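Local coordinates for protein 2,3-dihydroxybenzoate-AMP ligase (Bacillus subtilis, PDB 1MDB) that belongs to the AMP-binding (ANL) enzyme family and is seen here with adenosine monophosphate and 2,3-dihydroxy-benzoic acid bound, at residues E25-L30 / V91-F96; G66-G71 / F96-L101. All blocks are in the same frame, centred on the assembly; numbering follows the deposited sequence.

Contact 1: E25-L30 / V91-F96; sequences ETFGDL and VIFALF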
loop_
_atom_site.group_PDB
_atom_site.type_symbol
_atom_site.label_atom_id
_atom_site.label_comp_id
_atom_site.label_asym_id
_atom_site.label_seq_id
_atom_site.Cartn_x
_atom_site.Cartn_y
_atom_site.Cartn_z
ATOM N N GLU A 25 -22.763 7.009 3.931
ATOM C CA GLU A 25 -22.952 6.719 2.511
ATOM C C GLU A 25 -22.073 5.537 2.081
ATOM O O GLU A 25 -20.985 5.310 2.634
ATOM C CB GLU A 25 -22.625 7.955 1.661
ATOM C CG GLU A 25 -21.147 8.325 1.596
ATOM C CD GLU A 25 -20.905 9.666 0.905
ATOM O OE1 GLU A 25 -21.583 9.955 -0.108
ATOM O OE2 GLU A 25 -20.026 10.423 1.368
ATOM N N THR A 26 -22.547 4.785 1.095
ATOM C CA THR A 26 -21.797 3.629 0.607
ATOM C C THR A 26 -20.998 3.983 -0.639
ATOM O O THR A 26 -21.173 5.062 -1.204
ATOM C CB THR A 26 -22.731 2.479 0.237
ATOM O OG1 THR A 26 -23.511 2.858 -0.902
ATOM C CG2 THR A 26 -23.653 2.138 1.405
ATOM N N PHE A 27 -20.119 3.079 -1.072
ATOM C CA PHE A 27 -19.343 3.335 -2.277
ATOM C C PHE A 27 -20.322 3.440 -3.438
ATOM O O PHE A 27 -20.111 4.216 -4.380
ATOM C CB PHE A 27 -18.341 2.207 -2.544
ATOM C CG PHE A 27 -17.097 2.292 -1.707
ATOM C CD1 PHE A 27 -16.940 1.490 -0.586
ATOM C CD2 PHE A 27 -16.082 3.183 -2.040
ATOM C CE1 PHE A 27 -15.787 1.571 0.194
ATOM C CE2 PHE A 27 -14.928 3.273 -1.270
ATOM C CZ PHE A 27 -14.781 2.462 -0.150
ATOM N N GLY A 28 -21.395 2.652 -3.357
ATOM C CA GLY A 28 -22.412 2.674 -4.389
ATOM C C GLY A 28 -22.979 4.075 -4.495
ATOM O O GLY A 28 -23.122 4.604 -5.598
ATOM N N ASP A 29 -23.292 4.677 -3.348
ATOM C CA ASP A 29 -23.832 6.039 -3.311
ATOM C C ASP A 29 -22.808 7.002 -3.889
ATOM O O ASP A 29 -23.118 7.834 -4.744
ATOM C CB ASP A 29 -24.134 6.472 -1.874
ATOM C CG ASP A 29 -25.220 5.642 -1.223
ATOM O OD1 ASP A 29 -26.192 5.265 -1.921
ATOM O OD2 ASP A 29 -25.111 5.384 -0.003
ATOM N N LEU A 30 -21.581 6.878 -3.394
ATOM C CA LEU A 30 -20.467 7.716 -3.820
ATOM C C LEU A 30 -20.397 7.799 -5.342
ATOM O O LEU A 30 -20.361 8.890 -5.907
ATOM C CB LEU A 30 -19.164 7.149 -3.239
ATOM C CG LEU A 30 -17.866 7.955 -3.261
ATOM C CD1 LEU A 30 -16.820 7.221 -2.432
ATOM C CD2 LEU A 30 -17.380 8.141 -4.687
ATOM N N VAL A 91 -15.420 -3.606 -11.698
ATOM C CA VAL A 91 -15.514 -4.820 -10.896
ATOM C C VAL A 91 -15.784 -4.533 -9.427
ATOM O O VAL A 91 -16.690 -5.136 -8.846
ATOM C CB VAL A 91 -14.231 -5.691 -11.023
ATOM C CG1 VAL A 91 -14.126 -6.671 -9.848
ATOM C CG2 VAL A 91 -14.276 -6.475 -12.336
ATOM N N ILE A 92 -15.030 -3.619 -8.816
ATOM C CA ILE A 92 -15.263 -3.357 -7.397
ATOM C C ILE A 92 -16.572 -2.612 -7.087
ATOM O O ILE A 92 -17.260 -2.962 -6.139
ATOM C CB ILE A 92 -14.076 -2.600 -6.714
ATOM C CG1 ILE A 92 -13.997 -1.153 -7.198
ATOM C CG2 ILE A 92 -12.770 -3.336 -6.973
ATOM C CD1 ILE A 92 -13.022 -0.323 -6.377
ATOM N N PHE A 93 -16.924 -1.594 -7.870
ATOM C CA PHE A 93 -18.156 -0.866 -7.593
ATOM C C PHE A 93 -19.397 -1.729 -7.852
ATOM O O PHE A 93 -20.448 -1.506 -7.254
ATOM C CB PHE A 93 -18.210 0.459 -8.388
ATOM C CG PHE A 93 -17.420 1.574 -7.746
ATOM C CD1 PHE A 93 -16.093 1.798 -8.090
ATOM C CD2 PHE A 93 -17.984 2.342 -6.731
ATOM C CE1 PHE A 93 -15.335 2.766 -7.428
ATOM C CE2 PHE A 93 -17.237 3.310 -6.062
ATOM C CZ PHE A 93 -15.913 3.523 -6.410
ATOM N N ALA A 94 -19.272 -2.708 -8.740
ATOM C CA ALA A 94 -20.374 -3.621 -9.021
ATOM C C ALA A 94 -20.516 -4.519 -7.791
ATOM O O ALA A 94 -21.627 -4.789 -7.320
ATOM C CB ALA A 94 -20.062 -4.470 -10.248
ATOM N N LEU A 95 -19.383 -4.990 -7.280
ATOM C CA LEU A 95 -19.400 -5.831 -6.092
ATOM C C LEU A 95 -19.928 -4.997 -4.935
ATOM O O LEU A 95 -20.720 -5.469 -4.125
ATOM C CB LEU A 95 -17.997 -6.343 -5.781
ATOM C CG LEU A 95 -17.486 -7.397 -6.772
ATOM C CD1 LEU A 95 -16.021 -7.702 -6.500
ATOM C CD2 LEU A 95 -18.339 -8.667 -6.643
ATOM N N PHE A 96 -19.487 -3.746 -4.871
ATOM C CA PHE A 96 -19.925 -2.830 -3.828
ATOM C C PHE A 96 -21.448 -2.655 -3.836
ATOM O O PHE A 96 -22.069 -2.600 -2.771
ATOM C CB PHE A 96 -19.239 -1.468 -4.011
ATOM C CG PHE A 96 -17.795 -1.439 -3.572
ATOM C CD1 PHE A 96 -16.941 -0.442 -4.028
ATOM C CD2 PHE A 96 -17.299 -2.380 -2.677
ATOM C CE1 PHE A 96 -15.614 -0.381 -3.594
ATOM C CE2 PHE A 96 -15.967 -2.324 -2.241
ATOM C CZ PHE A 96 -15.133 -1.325 -2.700
#
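Phe27 and Phe96 lay one ring face against the other in an offset stack, with centroids 4.4 Å apart and planes inclined by only 16°. The two rings are slipped: Phe96 CE1 sits over the rim of the Phe27 ring, and Phe27 CD1 in turn over the rim of the Phe96 ring. The opposite face of Phe96 is backed by its own helix, where Ile92 O lies above the rim. Phe93 meets the pair differently. Its edge, at CE2, reaches Phe27 O at 3.5 Å close to the ring plane, an edge-on approach in which the slightly positive ring C-H side probably suits a backbone oxygen, while Phe96 CD1 stands above the rim of one Phe93 face. The closest approach of all is Phe27 CB to Phe96 CD1 at 3.3 Å, a tight fit at the root of the stack; Phe27 CB also touches Phe93 CE2 at 3.8 Å, so both rings of helix 86-98 meet the same methylene. Phe27 is the first residue of helix 27-38, whose start is fixed by a capping box: Asp29 N gives its hydrogen to Thr26 OG1 at 3.1 Å, and Thr26 N gives its own to Asp29 OD2 at 2.9 Å in an almost straight bond. The Asp29 carboxylate is met on its anti side, somewhat out of plane. Phe96 holds CG beside its backbone N (chi1 -76°), which lays the ring back over the preceding turn of helix 86-98 and places its outer face against Phe27. Tyr207, Ile208 and Leu211 of helix 204-218 also pack on Phe27, Ala60 of helix 53-70 touches Phe93, and Pro102 touches Phe96.

Contact 2: G66-G71 / F96-L101; sequences GFQKLG and FRLGAL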
loop_
_atom_site.group_PDB
_atom_site.type_symbol
_atom_site.label_atom_id
_atom_site.label_comp_id
_atom_site.label_asym_id
_atom_site.label_seq_id
_atom_site.Cartn_x
_atom_site.Cartn_y
_atom_site.Cartn_z
ATOM N N GLY A 66 -25.087 -8.769 -13.636
ATOM C CA GLY A 66 -24.478 -9.975 -14.172
ATOM C C GLY A 66 -23.923 -10.854 -13.062
ATOM O O GLY A 66 -24.084 -12.072 -13.086
ATOM N N PHE A 67 -23.254 -10.230 -12.098
ATOM C CA PHE A 67 -22.686 -10.939 -10.954
ATOM C C PHE A 67 -23.818 -11.639 -10.201
ATOM O O PHE A 67 -23.711 -12.809 -9.860
ATOM C CB PHE A 67 -21.986 -9.957 -9.992
ATOM C CG PHE A 67 -20.589 -9.534 -10.420
ATOM C CD1 PHE A 67 -20.019 -8.366 -9.907
ATOM C CD2 PHE A 67 -19.831 -10.315 -11.287
ATOM C CE1 PHE A 67 -18.713 -7.983 -10.254
ATOM C CE2 PHE A 67 -18.518 -9.943 -11.640
ATOM C CZ PHE A 67 -17.962 -8.779 -11.124
ATOM N N GLN A 68 -24.900 -10.904 -9.940
ATOM C CA GLN A 68 -26.045 -11.460 -9.222
ATOM C C GLN A 68 -26.639 -12.633 -9.988
ATOM O O GLN A 68 -26.910 -13.687 -9.418
ATOM C CB GLN A 68 -27.124 -10.400 -9.021
ATOM C CG GLN A 68 -28.286 -10.880 -8.176
ATOM C CD GLN A 68 -29.368 -9.835 -8.034
ATOM O OE1 GLN A 68 -30.043 -9.482 -9.010
ATOM N NE2 GLN A 68 -29.541 -9.325 -6.817
ATOM N N LYS A 69 -26.843 -12.436 -11.285
ATOM C CA LYS A 69 -27.395 -13.482 -12.131
ATOM C C LYS A 69 -26.478 -14.694 -12.069
ATOM O O LYS A 69 -26.933 -15.832 -12.117
ATOM C CB LYS A 69 -27.512 -12.988 -13.573
ATOM C CG LYS A 69 -28.383 -13.862 -14.455
ATOM C CD LYS A 69 -28.702 -13.155 -15.759
ATOM C CE LYS A 69 -29.790 -13.880 -16.523
ATOM N NZ LYS A 69 -30.208 -13.143 -17.751
ATOM N N LEU A 70 -25.180 -14.441 -11.949
ATOM C CA LEU A 70 -24.207 -15.523 -11.868
ATOM C C LEU A 70 -24.437 -16.326 -10.587
ATOM O O LEU A 70 -24.097 -17.508 -10.514
ATOM C CB LEU A 70 -22.788 -14.951 -11.877
ATOM C CG LEU A 70 -21.624 -15.925 -12.047
ATOM C CD1 LEU A 70 -21.818 -16.747 -13.319
ATOM C CD2 LEU A 70 -20.321 -15.134 -12.117
ATOM N N GLY A 71 -25.014 -15.681 -9.579
ATOM C CA GLY A 71 -25.275 -16.370 -8.326
ATOM C C GLY A 71 -24.473 -15.826 -7.161
ATOM O O GLY A 71 -24.491 -16.398 -6.073
ATOM N N PHE A 96 -19.487 -3.746 -4.871
ATOM C CA PHE A 96 -19.925 -2.830 -3.828
ATOM C C PHE A 96 -21.448 -2.655 -3.836
ATOM O O PHE A 96 -22.069 -2.600 -2.771
ATOM C CB PHE A 96 -19.239 -1.468 -4.011
ATOM C CG PHE A 96 -17.795 -1.439 -3.572
ATOM C CD1 PHE A 96 -16.941 -0.442 -4.028
ATOM C CD2 PHE A 96 -17.299 -2.380 -2.677
ATOM C CE1 PHE A 96 -15.614 -0.381 -3.594
ATOM C CE2 PHE A 96 -15.967 -2.324 -2.241
ATOM C CZ PHE A 96 -15.133 -1.325 -2.700
ATOM N N ARG A 97 -22.054 -2.581 -5.024
ATOM C CA ARG A 97 -23.509 -2.402 -5.118
ATOM C C ARG A 97 -24.311 -3.672 -4.850
ATOM O O ARG A 97 -25.502 -3.609 -4.537
ATOM C CB ARG A 97 -23.898 -1.826 -6.486
ATOM C CG ARG A 97 -23.253 -0.472 -6.773
ATOM C CD ARG A 97 -24.235 0.550 -7.303
ATOM N NE ARG A 97 -23.814 1.053 -8.598
ATOM C CZ ARG A 97 -23.580 2.326 -8.889
ATOM N NH1 ARG A 97 -23.723 3.272 -7.975
ATOM N NH2 ARG A 97 -23.193 2.649 -10.107
ATOM N N LEU A 98 -23.659 -4.822 -4.973
ATOM C CA LEU A 98 -24.305 -6.107 -4.725
ATOM C C LEU A 98 -24.079 -6.498 -3.274
ATOM O O LEU A 98 -24.629 -7.483 -2.791
ATOM C CB LEU A 98 -23.701 -7.178 -5.641
ATOM C CG LEU A 98 -24.166 -8.633 -5.494
ATOM C CD1 LEU A 98 -25.690 -8.718 -5.590
ATOM C CD2 LEU A 98 -23.517 -9.477 -6.583
ATOM N N GLY A 99 -23.263 -5.717 -2.575
ATOM C CA GLY A 99 -22.967 -6.031 -1.190
ATOM C C GLY A 99 -21.968 -7.177 -1.079
ATOM O O GLY A 99 -21.810 -7.778 -0.009
ATOM N N ALA A 100 -21.306 -7.495 -2.189
ATOM C CA ALA A 100 -20.307 -8.554 -2.206
ATOM C C ALA A 100 -18.961 -7.943 -1.816
ATOM O O ALA A 100 -18.693 -6.768 -2.084
ATOM C CB ALA A 100 -20.226 -9.186 -3.582
ATOM N N LEU A 101 -18.111 -8.754 -1.200
ATOM C CA LEU A 101 -16.821 -8.289 -0.716
ATOM C C LEU A 101 -15.574 -8.637 -1.518
ATOM O O LEU A 101 -15.170 -9.801 -1.609
ATOM C CB LEU A 101 -16.611 -8.777 0.720
ATOM C CG LEU A 101 -17.320 -8.063 1.881
ATOM C CD1 LEU A 101 -18.800 -7.916 1.595
ATOM C CD2 LEU A 101 -17.088 -8.852 3.165
#
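Leu98 is directed toward helix 53-70 from its CB on, and its branched end forks there, CD2 against the helix backbone at Phe67 and Gln68, CD1 against the Gln68 side chain. CD2 settles 3.8 Å from Phe67 CB and 3.9 Å from Gln68 N. CD1 lies alongside the glutamine side chain, 4.1 Å from Gln68 CB, and Gln68 NE2 comes equally near to this methyl. The leucine gets there because CG is anti to the backbone N (chi1 176°), which carries both methyls out toward helix 53-70; the backbones are closest at Gln68 and Leu98, whose CA atoms stand 7.2 Å apart. Gln68 runs obliquely across the leucine. Its chain is extended through CD, and the amide is twisted about the last bond (chi3 67°), which turns NE2 rather than OE1 toward Leu98 CD1. The aliphatic part of this partly exposed residue thereby covers the margin of the contact, and Val174 and Leu176 touch it too. Phe67 contributes CB but not its ring: the ring goes to Ala94 and Leu95 of helix 86-98, and Ile155 also touches the side chain. The touching is van der Waals packing, mostly of carbon on carbon, centred on the methyls of Leu98, with Ile72 adding to their surroundings. Arg97, one residue before, forms salt bridges with Asp57 and Asp61, a polar link to the same helix 53-70. Both helices end here in Schellman motifs, with Gly71 and Gly99 at positive phi as their terminating residues. Past Gly99 the chain enters strand 101-104, which pairs in parallel with strand 77-80, so that helix 86-98 is the connection of a beta-alpha-beta crossover.

Both contacts use helix 86-98 and overlap at Phe96, but they bind it to different neighbours: contact 1 to the start of helix 27-38, contact 2 to the end of helix 53-70. Contact 1 lies deeper, about 20 Å from the chain's centre against 26 Å, and all its touching residues are buried; contact 2 has partly exposed Gln68 at its margin. Their chemistry follows suit, flat aromatic rings stacked in the one, branched methyls on aliphatic carbons in the other, with roughly half the buried surface. They also meet directly, since Leu95 O probably accepts a hydrogen bond from Ala100 N.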